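Local coordinates for putative 6-pyruvoyl tetrahydrobiopterin synthase (Caenorhabditis elegans, PDB 2G64), which probably converts 7,8-dihydroneopterin triphosphate into 6-pyruvoyl tetrahydropterin, a zinc-dependent step in tetrahydrobiopterin biosynthesis, at residues A[4-10]-A[52-58]; A[19-23]-A[35-41]; A[104-109]-A[122-127]. The protein carries 1 engineered substitution. All blocks are in the same frame, centred on the assembly; numbering follows the deposited sequence. Where two conformers were deposited one is given.

Contact 1 (A[4-10]-A[52-58])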
loop_
_atom_site.group_PDB
_atom_site.type_symbol
_atom_site.label_atom_id
_atom_site.label_comp_id
_atom_site.label_asym_id
_atom_site.label_seq_id
_atom_site.Cartn_x
_atom_site.Cartn_y
_atom_site.Cartn_z
ATOM N N MET A 4 -12.146 -18.171 27.020
ATOM C CA MET A 4 -11.965 -18.385 25.609
ATOM C C MET A 4 -10.632 -17.757 25.142
ATOM O O MET A 4 -10.043 -16.935 25.848
ATOM C CB MET A 4 -13.153 -17.768 24.859
ATOM C CG MET A 4 -14.484 -18.543 25.013
ATOM S SD MET A 4 -14.400 -20.164 24.183
ATOM C CE MET A 4 -14.647 -19.586 22.489
ATOM N N PRO A 5 -10.172 -18.136 23.933
ATOM C CA PRO A 5 -8.948 -17.530 23.385
ATOM C C PRO A 5 -9.084 -16.015 23.317
ATOM O O PRO A 5 -10.170 -15.508 23.029
ATOM C CB PRO A 5 -8.881 -18.100 21.964
ATOM C CG PRO A 5 -9.639 -19.389 22.036
ATOM C CD PRO A 5 -10.753 -19.149 23.031
ATOM N N ILE A 6 -7.976 -15.319 23.547
ATOM C CA ILE A 6 -7.935 -13.865 23.452
ATOM C C ILE A 6 -7.389 -13.482 22.062
ATOM O O ILE A 6 -6.323 -13.934 21.647
ATOM C CB ILE A 6 -7.020 -13.257 24.535
ATOM C CG1 ILE A 6 -7.471 -13.686 25.938
ATOM C CG2 ILE A 6 -6.986 -11.726 24.433
ATOM C CD1 ILE A 6 -8.927 -13.429 26.220
ATOM N N VAL A 7 -8.150 -12.675 21.344
ATOM C CA VAL A 7 -7.773 -12.294 19.976
ATOM C C VAL A 7 -7.950 -10.769 19.887
ATOM O O VAL A 7 -8.728 -10.173 20.647
ATOM C CB VAL A 7 -8.692 -13.026 18.949
ATOM C CG1 VAL A 7 -8.643 -12.402 17.538
ATOM C CG2 VAL A 7 -8.410 -14.533 18.933
ATOM N N THR A 8 -7.233 -10.133 18.966
ATOM C CA THR A 8 -7.467 -8.713 18.715
ATOM C C THR A 8 -8.253 -8.530 17.414
ATOM O O THR A 8 -8.169 -9.354 16.497
ATOM C CB THR A 8 -6.151 -7.879 18.607
ATOM O OG1 THR A 8 -5.403 -8.289 17.466
ATOM C CG2 THR A 8 -5.274 -8.024 19.871
ATOM N N MET A 9 -9.021 -7.454 17.372
ATOM C CA MET A 9 -9.817 -7.097 16.201
ATOM C C MET A 9 -9.600 -5.598 15.978
ATOM O O MET A 9 -9.798 -4.767 16.899
ATOM C CB MET A 9 -11.292 -7.368 16.502
ATOM C CG MET A 9 -12.280 -6.699 15.566
ATOM S SD MET A 9 -13.946 -6.931 16.223
ATOM C CE MET A 9 -14.862 -5.929 15.054
ATOM N N GLU A 10 -9.188 -5.255 14.760
ATOM C CA GLU A 10 -8.827 -3.876 14.460
ATOM C C GLU A 10 -9.563 -3.442 13.214
ATOM O O GLU A 10 -9.638 -4.183 12.246
ATOM C CB GLU A 10 -7.315 -3.751 14.266
ATOM C CG GLU A 10 -6.841 -2.325 13.972
ATOM C CD GLU A 10 -5.325 -2.238 13.949
ATOM O OE1 GLU A 10 -4.666 -3.030 13.229
ATOM O OE2 GLU A 10 -4.777 -1.391 14.669
ATOM N N VAL A 52 -8.757 1.337 15.039
ATOM C CA VAL A 52 -9.330 1.081 16.360
ATOM C C VAL A 52 -9.141 -0.395 16.641
ATOM O O VAL A 52 -9.685 -1.240 15.922
ATOM C CB VAL A 52 -10.834 1.419 16.381
ATOM C CG1 VAL A 52 -11.509 0.876 17.665
ATOM C CG2 VAL A 52 -11.003 2.923 16.240
ATOM N N LYS A 53 -8.352 -0.691 17.672
ATOM C CA LYS A 53 -7.995 -2.069 17.988
ATOM C C LYS A 53 -8.626 -2.497 19.320
ATOM O O LYS A 53 -8.501 -1.814 20.333
ATOM C CB LYS A 53 -6.463 -2.219 18.043
ATOM C CG LYS A 53 -5.942 -3.665 18.176
ATOM C CD LYS A 53 -4.419 -3.641 18.056
ATOM C CE LYS A 53 -3.825 -5.032 18.105
ATOM N NZ LYS A 53 -2.424 -5.075 17.589
ATOM N N LEU A 54 -9.304 -3.635 19.280
ATOM C CA LEU A 54 -10.009 -4.180 20.436
ATOM C C LEU A 54 -9.301 -5.474 20.805
ATOM O O LEU A 54 -8.679 -6.110 19.946
ATOM C CB LEU A 54 -11.459 -4.487 20.045
ATOM C CG LEU A 54 -12.244 -3.358 19.346
ATOM C CD1 LEU A 54 -13.711 -3.813 19.189
ATOM C CD2 LEU A 54 -12.177 -2.055 20.145
ATOM N N ARG A 55 -9.367 -5.866 22.073
ATOM C CA ARG A 55 -8.796 -7.155 22.472
ATOM C C ARG A 55 -9.732 -7.806 23.494
ATOM O O ARG A 55 -10.214 -7.142 24.425
ATOM C CB ARG A 55 -7.411 -6.935 23.092
ATOM C CG ARG A 55 -6.709 -8.207 23.534
ATOM C CD ARG A 55 -5.316 -7.870 24.045
ATOM N NE ARG A 55 -4.529 -9.073 24.271
ATOM C CZ ARG A 55 -4.492 -9.734 25.424
ATOM N NH1 ARG A 55 -5.208 -9.311 26.456
ATOM N NH2 ARG A 55 -3.746 -10.825 25.543
ATOM N N GLY A 56 -10.002 -9.090 23.331
ATOM C CA GLY A 56 -10.944 -9.739 24.249
ATOM C C GLY A 56 -11.146 -11.187 23.892
ATOM O O GLY A 56 -10.629 -11.668 22.874
ATOM N N GLU A 57 -11.890 -11.890 24.742
ATOM C CA GLU A 57 -12.246 -13.273 24.446
ATOM C C GLU A 57 -13.126 -13.395 23.210
ATOM O O GLU A 57 -14.099 -12.637 23.040
ATOM C CB GLU A 57 -13.021 -13.886 25.613
ATOM C CG GLU A 57 -12.182 -14.150 26.841
ATOM C CD GLU A 57 -13.052 -14.653 27.967
ATOM O OE1 GLU A 57 -13.643 -15.743 27.833
ATOM O OE2 GLU A 57 -13.156 -13.945 28.981
ATOM N N VAL A 58 -12.840 -14.409 22.397
ATOM C CA VAL A 58 -13.727 -14.787 21.295
ATOM C C VAL A 58 -15.041 -15.353 21.858
ATOM O O VAL A 58 -15.030 -16.221 22.721
ATOM C CB VAL A 58 -13.056 -15.840 20.382
ATOM C CG1 VAL A 58 -13.980 -16.246 19.232
ATOM C CG2 VAL A 58 -11.697 -15.340 19.864
HETATM O O HOH W 1 -3.951 -5.304 14.493
#
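Strands 6-10 and 52-57 form an antiparallel ladder at one end of the sheet of this T-fold subunit, their axes 4.5 Å apart and their directions at 159°. Two hydrogen-bonded pairs carry it: V7 N to G56 O (3.1 Å) with G56 N to V7 O (3.2 Å), and M9 N to L54 O (2.9 Å) with L54 N to M9 O (2.7 Å). Past the last bridge V58 N donates to P5 O (3.0 Å), and the E57 side chain accepts from M4 N at OE1 (3.0 Å). CA-H...O contacts such as T8 CA to L54 O (3.1 Å) fill the steps between. On the V7 face both M9 and L54 reach L71 of helix 68-80; V7 CG2 meets V58 CG2 at 3.5 Å. The other edge of 6-10 pairs with a strand of a second subunit, whose T136 OG1 hydrogen-bonds with T8 OG1, so the sheet crosses the interface. On the opposite face I6 CG2 lies over the R55 guanidinium, 3.3 Å from R55 CZ.

Contact 2 (A[19-23]-A[35-41]). With NA (sodium ion), chain C; ZN (zinc ion), chain D.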
loop_
_atom_site.group_PDB
_atom_site.type_symbol
_atom_site.label_atom_id
_atom_site.label_comp_id
_atom_site.label_asym_id
_atom_site.label_seq_id
_atom_site.Cartn_x
_atom_site.Cartn_y
_atom_site.Cartn_z
ATOM N N HIS A 19 -5.904 21.615 10.150
ATOM C CA HIS A 19 -5.479 22.109 11.459
ATOM C C HIS A 19 -4.305 23.067 11.344
ATOM O O HIS A 19 -3.736 23.252 10.258
ATOM C CB HIS A 19 -5.202 20.927 12.427
ATOM C CG HIS A 19 -3.862 20.272 12.257
ATOM N ND1 HIS A 19 -3.138 19.790 13.331
ATOM C CD2 HIS A 19 -3.137 19.965 11.151
ATOM C CE1 HIS A 19 -2.011 19.245 12.902
ATOM N NE2 HIS A 19 -1.995 19.322 11.579
ATOM N N ARG A 20 -3.991 23.715 12.461
ATOM C CA ARG A 20 -2.769 24.501 12.589
ATOM C C ARG A 20 -2.223 24.224 13.989
ATOM O O ARG A 20 -2.981 24.241 14.974
ATOM C CB ARG A 20 -3.100 25.986 12.428
ATOM C CG ARG A 20 -1.907 26.885 12.764
ATOM C CD ARG A 20 -2.351 28.338 12.915
ATOM N NE ARG A 20 -1.174 29.198 12.975
ATOM C CZ ARG A 20 -1.108 30.347 13.642
ATOM N NH1 ARG A 20 -2.142 30.775 14.361
ATOM N NH2 ARG A 20 0.014 31.058 13.597
ATOM N N LEU A 21 -0.927 23.934 14.089
ATOM C CA LEU A 21 -0.319 23.695 15.394
ATOM C C LEU A 21 0.063 25.053 15.988
ATOM O O LEU A 21 0.909 25.772 15.438
ATOM C CB LEU A 21 0.901 22.780 15.262
ATOM C CG LEU A 21 0.537 21.364 14.784
ATOM C CD1 LEU A 21 1.806 20.520 14.788
ATOM C CD2 LEU A 21 -0.538 20.769 15.737
ATOM N N HIS A 22 -0.624 25.427 17.068
ATOM C CA HIS A 22 -0.407 26.734 17.700
ATOM C C HIS A 22 -0.838 26.574 19.157
ATOM O O HIS A 22 -2.002 26.262 19.427
ATOM C CB HIS A 22 -1.230 27.832 17.000
ATOM C CG HIS A 22 -0.842 29.227 17.398
ATOM N ND1 HIS A 22 -1.489 29.931 18.392
ATOM C CD2 HIS A 22 0.143 30.040 16.944
ATOM C CE1 HIS A 22 -0.924 31.121 18.530
ATOM N NE2 HIS A 22 0.063 31.215 17.655
ATOM N N SER A 23 0.100 26.775 20.086
ATOM C CA SER A 23 -0.221 26.693 21.513
ATOM C C SER A 23 -0.555 28.071 22.087
ATOM O O SER A 23 0.197 29.024 21.906
ATOM C CB SER A 23 0.941 26.111 22.317
ATOM O OG SER A 23 0.664 26.232 23.719
ATOM N N PHE A 35 6.850 24.802 16.084
ATOM C CA PHE A 35 5.963 24.102 15.162
ATOM C C PHE A 35 6.368 24.262 13.696
ATOM O O PHE A 35 5.928 23.494 12.838
ATOM C CB PHE A 35 4.514 24.527 15.411
ATOM C CG PHE A 35 3.976 24.052 16.741
ATOM C CD1 PHE A 35 4.012 22.682 17.085
ATOM C CD2 PHE A 35 3.461 24.955 17.661
ATOM C CE1 PHE A 35 3.532 22.237 18.311
ATOM C CE2 PHE A 35 2.977 24.512 18.890
ATOM C CZ PHE A 35 3.010 23.143 19.206
ATOM N N GLY A 36 7.240 25.232 13.420
ATOM C CA GLY A 36 7.733 25.474 12.057
ATOM C C GLY A 36 6.616 25.700 11.045
ATOM O O GLY A 36 5.660 26.433 11.316
ATOM N N LYS A 37 6.725 25.050 9.885
ATOM C CA LYS A 37 5.697 25.181 8.845
ATOM C C LYS A 37 4.307 24.726 9.333
ATOM O O LYS A 37 3.279 25.158 8.808
ATOM C CB LYS A 37 6.086 24.392 7.596
ATOM C CG LYS A 37 7.128 25.093 6.729
ATOM C CD LYS A 37 7.355 24.319 5.424
ATOM C CE LYS A 37 8.381 25.008 4.529
ATOM N NZ LYS A 37 7.743 26.000 3.621
ATOM N N CYS A 38 4.277 23.866 10.347
ATOM C CA CYS A 38 2.989 23.454 10.913
ATOM C C CYS A 38 2.219 24.599 11.588
ATOM O O CYS A 38 1.004 24.508 11.782
ATOM C CB CYS A 38 3.155 22.280 11.863
ATOM S SG CYS A 38 3.692 20.760 11.029
ATOM N N ASN A 39 2.913 25.696 11.875
ATOM C CA ASN A 39 2.265 26.873 12.434
ATOM C C ASN A 39 1.718 27.842 11.354
ATOM O O ASN A 39 1.243 28.936 11.678
ATOM C CB ASN A 39 3.264 27.576 13.381
ATOM C CG ASN A 39 2.656 28.735 14.135
ATOM O OD1 ASN A 39 3.031 29.894 13.904
ATOM N ND2 ASN A 39 1.732 28.442 15.051
ATOM N N ASN A 40 1.768 27.445 10.077
ATOM C CA ASN A 40 1.288 28.325 8.984
ATOM C C ASN A 40 -0.049 28.898 9.395
ATOM O O ASN A 40 -0.961 28.144 9.759
ATOM C CB ASN A 40 1.074 27.539 7.659
ATOM C CG ASN A 40 0.450 28.406 6.535
ATOM O OD1 ASN A 40 1.056 29.383 6.115
ATOM N ND2 ASN A 40 -0.753 28.032 6.039
ATOM N N SER A 41 -0.186 30.219 9.316
ATOM C CA SER A 41 -1.339 30.873 9.922
ATOM C C SER A 41 -2.678 30.436 9.358
ATOM O O SER A 41 -3.667 30.383 10.095
ATOM C CB SER A 41 -1.191 32.403 9.919
ATOM O OG SER A 41 -1.535 32.948 8.665
HETATM NA NA NA C . -0.678 25.326 9.793
HETATM ZN ZN ZN D . -0.322 18.714 10.413
HETATM O O HOH W 2 1.111 18.459 11.516
#
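The ring of F35 takes L21 CB over one face, 3.9 Å from its centroid in a CH-pi contact, while L21 CD1 reaches C38 CB at 3.7 Å. Polar bonds fix the backbones beside this apolar patch: L21 N donates to C38 O (3.1 Å), and N39 ND2 returns a bond to L21 O (2.8 Å), so L21 is held through both its amide and its carbonyl. R20, extended along N39, donates from NE to N39 O (2.8 Å) and from NH2 to the same N39 O (3.1 Å). These loops flank helix 28-35, following strand 6-19 and preceding strand 44-57, and carry metal-site residues of the PTPS family. Zinc is bound by H19 NE2 (2.1 Å), water 2 (1.8 Å), H44 and H46. C38, the predicted proton acceptor, sits on the 3-10 turn 37-39, packed against H84 of a neighbouring subunit, which by similarity belongs to the charge relay. A sodium ion is bound by C38 O (2.7 Å), N40 O (2.8 Å) and H44.

Contact 3 (A[104-109]-A[122-127])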
loop_
_atom_site.group_PDB
_atom_site.type_symbol
_atom_site.label_atom_id
_atom_site.label_comp_id
_atom_site.label_asym_id
_atom_site.label_seq_id
_atom_site.Cartn_x
_atom_site.Cartn_y
_atom_site.Cartn_z
ATOM N N VAL A 104 -4.477 14.105 19.025
ATOM C CA VAL A 104 -5.600 13.586 18.236
ATOM C C VAL A 104 -5.838 12.121 18.607
ATOM O O VAL A 104 -6.966 11.692 18.778
ATOM C CB VAL A 104 -5.351 13.736 16.705
ATOM C CG1 VAL A 104 -6.492 13.093 15.896
ATOM C CG2 VAL A 104 -5.218 15.247 16.328
ATOM N N ALA A 105 -4.758 11.354 18.753
ATOM C CA ALA A 105 -4.914 9.938 19.100
ATOM C C ALA A 105 -5.631 9.811 20.450
ATOM O O ALA A 105 -6.524 8.973 20.632
ATOM C CB ALA A 105 -3.556 9.277 19.141
ATOM N N ILE A 106 -5.245 10.662 21.389
ATOM C CA ILE A 106 -5.851 10.656 22.715
ATOM C C ILE A 106 -7.331 11.049 22.623
ATOM O O ILE A 106 -8.209 10.376 23.179
ATOM C CB ILE A 106 -5.074 11.578 23.727
ATOM C CG1 ILE A 106 -3.666 11.029 23.994
ATOM C CG2 ILE A 106 -5.841 11.690 25.067
ATOM C CD1 ILE A 106 -2.744 12.028 24.701
ATOM N N TYR A 107 -7.604 12.139 21.914
ATOM C CA TYR A 107 -8.973 12.584 21.678
ATOM C C TYR A 107 -9.857 11.474 21.118
ATOM O O TYR A 107 -10.936 11.218 21.637
ATOM C CB TYR A 107 -8.998 13.837 20.761
ATOM C CG TYR A 107 -10.396 14.142 20.296
ATOM C CD1 TYR A 107 -11.301 14.798 21.134
ATOM C CD2 TYR A 107 -10.833 13.729 19.037
ATOM C CE1 TYR A 107 -12.600 15.052 20.703
ATOM C CE2 TYR A 107 -12.107 13.987 18.608
ATOM C CZ TYR A 107 -12.994 14.632 19.449
ATOM O OH TYR A 107 -14.276 14.876 19.007
ATOM N N MET A 108 -9.403 10.796 20.063
ATOM C CA MET A 108 -10.229 9.801 19.396
ATOM C C MET A 108 -10.454 8.582 20.303
ATOM O O MET A 108 -11.553 8.042 20.362
ATOM C CB MET A 108 -9.601 9.363 18.073
ATOM C CG MET A 108 -9.419 10.527 17.085
ATOM S SD MET A 108 -10.956 11.177 16.397
ATOM C CE MET A 108 -11.405 9.863 15.234
ATOM N N PHE A 109 -9.399 8.154 20.977
ATOM C CA PHE A 109 -9.498 7.074 21.972
ATOM C C PHE A 109 -10.559 7.423 23.024
ATOM O O PHE A 109 -11.463 6.632 23.304
ATOM C CB PHE A 109 -8.138 6.889 22.637
ATOM C CG PHE A 109 -8.052 5.715 23.575
ATOM C CD1 PHE A 109 -7.550 4.499 23.141
ATOM C CD2 PHE A 109 -8.457 5.842 24.907
ATOM C CE1 PHE A 109 -7.445 3.408 24.025
ATOM C CE2 PHE A 109 -8.352 4.766 25.794
ATOM C CZ PHE A 109 -7.844 3.544 25.343
ATOM N N LEU A 122 -11.780 -1.916 24.410
ATOM C CA LEU A 122 -10.955 -0.973 23.644
ATOM C C LEU A 122 -9.511 -1.106 24.091
ATOM O O LEU A 122 -9.196 -0.998 25.286
ATOM C CB LEU A 122 -11.439 0.484 23.800
ATOM C CG LEU A 122 -10.576 1.552 23.106
ATOM C CD1 LEU A 122 -10.512 1.299 21.573
ATOM C CD2 LEU A 122 -11.114 2.942 23.434
ATOM N N TYR A 123 -8.618 -1.337 23.135
ATOM C CA TYR A 123 -7.264 -1.666 23.487
ATOM C C TYR A 123 -6.264 -0.604 22.977
ATOM O O TYR A 123 -5.370 -0.184 23.700
ATOM C CB TYR A 123 -6.937 -3.081 22.995
ATOM C CG TYR A 123 -5.492 -3.460 23.196
ATOM C CD1 TYR A 123 -4.998 -3.738 24.462
ATOM C CD2 TYR A 123 -4.613 -3.505 22.120
ATOM C CE1 TYR A 123 -3.665 -4.061 24.643
ATOM C CE2 TYR A 123 -3.285 -3.812 22.294
ATOM C CZ TYR A 123 -2.818 -4.096 23.555
ATOM O OH TYR A 123 -1.491 -4.407 23.717
ATOM N N LYS A 124 -6.418 -0.169 21.732
ATOM C CA LYS A 124 -5.445 0.774 21.185
ATOM C C LYS A 124 -6.054 1.596 20.058
ATOM O O LYS A 124 -6.851 1.080 19.258
ATOM C CB LYS A 124 -4.214 0.036 20.681
ATOM C CG LYS A 124 -3.132 0.989 20.157
ATOM C CD LYS A 124 -1.873 0.250 19.795
ATOM C CE LYS A 124 -1.834 -0.041 18.309
ATOM N NZ LYS A 124 -0.629 -0.855 17.898
ATOM N N VAL A 125 -5.670 2.866 19.985
ATOM C CA VAL A 125 -5.998 3.689 18.817
ATOM C C VAL A 125 -4.703 4.058 18.099
ATOM O O VAL A 125 -3.695 4.374 18.736
ATOM C CB VAL A 125 -6.752 4.987 19.257
ATOM C CG1 VAL A 125 -6.539 6.127 18.257
ATOM C CG2 VAL A 125 -8.240 4.707 19.440
ATOM N N THR A 126 -4.744 4.025 16.775
ATOM C CA THR A 126 -3.650 4.484 15.944
ATOM C C THR A 126 -4.150 5.668 15.109
ATOM O O THR A 126 -5.252 5.617 14.567
ATOM C CB THR A 126 -3.191 3.351 14.987
ATOM O OG1 THR A 126 -2.753 2.239 15.772
ATOM C CG2 THR A 126 -2.019 3.823 14.098
ATOM N N ILE A 127 -3.326 6.707 14.994
ATOM C CA ILE A 127 -3.576 7.774 14.026
ATOM C C ILE A 127 -2.363 7.841 13.106
ATOM O O ILE A 127 -1.245 7.968 13.578
ATOM C CB ILE A 127 -3.750 9.144 14.736
ATOM C CG1 ILE A 127 -5.117 9.199 15.462
ATOM C CG2 ILE A 127 -3.603 10.302 13.729
ATOM C CD1 ILE A 127 -6.341 9.147 14.525
#
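F109 adopts a t rotamer (chi1 -174°) that carries its ring out from helix 104-109 to the start of strand 122-127. L122, with chi1 t and chi2 p, places CD2 squarely over one ring face, 3.7 Å from the F109 centroid and 10° off the normal, a CH-pi contact. V125, also t, sends its two methyls to different helix residues: CG2 lies 3.8 Å from F109 CD1 and CG1 3.7 Å from A105 O. I127 is m,m, with CG1 3.7 Å from A105 CA and CD1 4.2 Å from M108 CG. M108 starts toward the strand, but its all-m chain leads the thioether away. No hydrogen bond joins the segments. L122, V125 and I127 face the helix, whereas Y123 and K124 form a classic beta bulge opposite K53. The helix crosses the strand at 135°, with axes 8.0 Å apart, covering a sheet face to which W50 of strand 44-57 and F15 of strand 6-19 also contribute; Y137 of strand 133-137 meets F109 edge-to-face.

Strand 44-57 ties contact 1 to contact 3: K53 N lies 2.8 Å from K124 O and K53 O 2.8 Å from Y123 N, probable hydrogen bonds across the bulge, while L54 CD2 packs 3.9 Å from L122 CA. Their centres are 16 Å apart. Contact 2 lies across the chain's centre from contact 1, with centres 38 Å apart and nearest atoms about 19 Å apart, so contact 1 is remote from the zinc of its own subunit. Contact 3 falls between, its nearest atoms about 6 Å from contact 2; its V104 side chain is about 6 Å from that of H19, and I127 about 5 Å from E129, assigned by similarity to the charge relay.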